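Local coordinates for cytidylate kinase-like family protein (Eubacterium ventriosum, PDB 3FDI), which is of unknown function but is a cytidylate kinase-like P-loop protein that may transfer phosphate from ATP to a nucleotide, at residues 105-110 against 161-166. Sequence-based numbering, arbitrary orientation.
Sequences GRCAEE and NFYCES. With SO4 (sulfate ion), chain F.
Cys-164 reaches out from the end of helix 142-163 and sets its SG between Cys-107 and Glu-110. Cys-164 SG lies 3.6 Å from Glu-110 CB and 3.8 Å from Cys-107 SG. The two thiols are therefore in van der Waals contact and form no disulfide. With SG anti to its carbonyl carbon (chi1 -59°), Cys-107 turns the sulfur to Cys-164 and Tyr-163. Cys-107 SG also meets Tyr-163 CB at 4.0 Å. Phe-87 and Tyr-159 pack on Cys-107 as well.

Glu-110 presents its aliphatic part to Cys-164. Its CG, anti to the backbone N (chi1 -179°), is thereby placed 3.8 Å from Cys-164 SG. Glu-110 OE1 stays 4.0 Å from Ser-166 OG, too far for a hydrogen bond. That hydroxyl is buried without a polar partner in the model. Glu-109 OE2 also stays 4.1 Å from Ser-166 OG; it is hydrogen-bonded to His-160 NE2.

No hydrogen bond joins the two segments. Next to Cys-107, Arg-106 N, NE and NH2 hydrogen-bond a sulfate ion, probably from the crystallisation liquor, and Arg-13 shares it. The contact joins the turn after strand 101-104 to the end of helix 142-163, within the parallel-sheet, strand-order 2-3-1-4-5 fold of P-loop nucleotide kinases.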
loop_
_atom_site.group_PDB
_atom_site.type_symbol
_atom_site.label_atom_id
_atom_site.label_comp_id
_atom_site.label_asym_id
_atom_site.label_seq_id
_atom_site.Cartn_x
_atom_site.Cartn_y
_atom_site.Cartn_z
ATOM N N GLY B 105 -10.444 -6.714 17.821
ATOM C CA GLY B 105 -10.700 -5.680 16.866
ATOM C C GLY B 105 -10.780 -4.339 17.533
ATOM O O GLY B 105 -10.090 -4.108 18.541
ATOM N N ARG B 106 -11.603 -3.458 16.953
ATOM C CA ARG B 106 -11.911 -2.147 17.521
ATOM C C ARG B 106 -10.708 -1.209 17.706
ATOM O O ARG B 106 -10.717 -0.318 18.565
ATOM C CB ARG B 106 -12.655 -2.329 18.855
ATOM C CG ARG B 106 -13.983 -3.175 18.762
ATOM C CD ARG B 106 -15.130 -2.386 18.109
ATOM N NE ARG B 106 -15.133 -2.532 16.677
ATOM C CZ ARG B 106 -15.923 -1.876 15.828
ATOM N NH1 ARG B 106 -16.814 -0.989 16.264
ATOM N NH2 ARG B 106 -15.824 -2.120 14.518
ATOM N N CYS B 107 -9.679 -1.390 16.892
ATOM C CA CYS B 107 -8.475 -0.601 16.933
ATOM C C CYS B 107 -7.795 -0.667 18.287
ATOM O O CYS B 107 -7.070 0.257 18.657
ATOM C CB CYS B 107 -8.793 0.844 16.573
ATOM S SG CYS B 107 -9.541 0.974 14.912
ATOM N N ALA B 108 -8.013 -1.744 19.036
ATOM C CA ALA B 108 -7.602 -1.699 20.442
ATOM C C ALA B 108 -6.090 -1.573 20.601
ATOM O O ALA B 108 -5.647 -0.887 21.514
ATOM C CB ALA B 108 -8.166 -2.858 21.249
ATOM N N GLU B 109 -5.285 -2.210 19.738
ATOM C CA GLU B 109 -3.836 -2.119 19.885
ATOM C C GLU B 109 -3.368 -0.665 19.700
ATOM O O GLU B 109 -2.413 -0.246 20.353
ATOM C CB GLU B 109 -3.075 -3.065 18.944
ATOM C CG GLU B 109 -2.768 -2.556 17.543
ATOM C CD GLU B 109 -3.981 -2.221 16.709
ATOM O OE1 GLU B 109 -5.183 -2.629 17.014
ATOM O OE2 GLU B 109 -3.751 -1.480 15.719
ATOM N N GLU B 110 -4.069 0.103 18.865
ATOM C CA GLU B 110 -3.744 1.517 18.669
ATOM C C GLU B 110 -4.183 2.371 19.850
ATOM O O GLU B 110 -3.376 3.180 20.360
ATOM C CB GLU B 110 -4.348 2.054 17.385
ATOM C CG GLU B 110 -4.054 3.505 17.086
ATOM C CD GLU B 110 -2.556 3.834 16.874
ATOM O OE1 GLU B 110 -1.743 2.922 16.553
ATOM O OE2 GLU B 110 -2.201 5.030 17.035
ATOM N N ASN B 161 -7.659 0.968 9.083
ATOM C CA ASN B 161 -6.707 1.917 8.441
ATOM C C ASN B 161 -7.314 3.296 8.317
ATOM O O ASN B 161 -6.630 4.296 8.048
ATOM C CB ASN B 161 -6.189 1.406 7.075
ATOM C CG ASN B 161 -5.369 0.081 7.190
ATOM O OD1 ASN B 161 -5.034 -0.392 8.303
ATOM N ND2 ASN B 161 -5.062 -0.525 6.024
ATOM N N PHE B 162 -8.625 3.380 8.492
ATOM C CA PHE B 162 -9.219 4.680 8.555
ATOM C C PHE B 162 -8.840 5.343 9.878
ATOM O O PHE B 162 -8.431 6.498 9.863
ATOM C CB PHE B 162 -10.728 4.641 8.444
ATOM C CG PHE B 162 -11.361 6.029 8.486
ATOM C CD1 PHE B 162 -11.163 6.919 7.441
ATOM C CD2 PHE B 162 -12.086 6.448 9.583
ATOM C CE1 PHE B 162 -11.738 8.178 7.461
ATOM C CE2 PHE B 162 -12.664 7.725 9.625
ATOM C CZ PHE B 162 -12.507 8.586 8.563
ATOM N N TYR B 163 -8.988 4.643 11.007
ATOM C CA TYR B 163 -8.754 5.289 12.306
ATOM C C TYR B 163 -7.308 5.294 12.774
ATOM O O TYR B 163 -6.930 6.145 13.587
ATOM C CB TYR B 163 -9.616 4.710 13.400
ATOM C CG TYR B 163 -11.054 5.026 13.229
ATOM C CD1 TYR B 163 -11.550 6.290 13.530
ATOM C CD2 TYR B 163 -11.946 4.063 12.770
ATOM C CE1 TYR B 163 -12.896 6.578 13.384
ATOM C CE2 TYR B 163 -13.277 4.344 12.604
ATOM C CZ TYR B 163 -13.739 5.588 12.923
ATOM O OH TYR B 163 -15.061 5.837 12.745
ATOM N N CYS B 164 -6.492 4.402 12.248
ATOM C CA CYS B 164 -5.110 4.289 12.660
ATOM C C CYS B 164 -4.210 4.657 11.517
ATOM O O CYS B 164 -4.639 4.644 10.345
ATOM C CB CYS B 164 -4.807 2.846 13.042
ATOM S SG CYS B 164 -6.011 2.032 14.142
ATOM N N GLU B 165 -2.963 4.967 11.843
ATOM C CA GLU B 165 -1.913 5.209 10.845
ATOM C C GLU B 165 -1.110 3.937 10.581
ATOM O O GLU B 165 -0.584 3.747 9.516
ATOM C CB GLU B 165 -0.965 6.291 11.350
ATOM C CG GLU B 165 -1.628 7.709 11.488
ATOM C CD GLU B 165 -0.661 8.744 12.089
ATOM O OE1 GLU B 165 0.340 8.299 12.707
ATOM O OE2 GLU B 165 -0.873 9.984 11.937
ATOM N N SER B 166 -1.031 3.052 11.546
ATOM C CA SER B 166 -0.453 1.716 11.315
ATOM C C SER B 166 -1.398 0.870 10.408
ATOM O O SER B 166 -2.581 1.183 10.230
ATOM C CB SER B 166 -0.299 1.004 12.657
ATOM O OG SER B 166 -1.634 0.861 13.164
HETATM S S SO4 F . -14.255 -5.429 14.476
HETATM O O1 SO4 F . -14.038 -4.570 15.630
HETATM O O2 SO4 F . -12.937 -5.533 13.838
HETATM O O3 SO4 F . -14.798 -6.715 14.877
HETATM O O4 SO4 F . -15.262 -4.776 13.603
#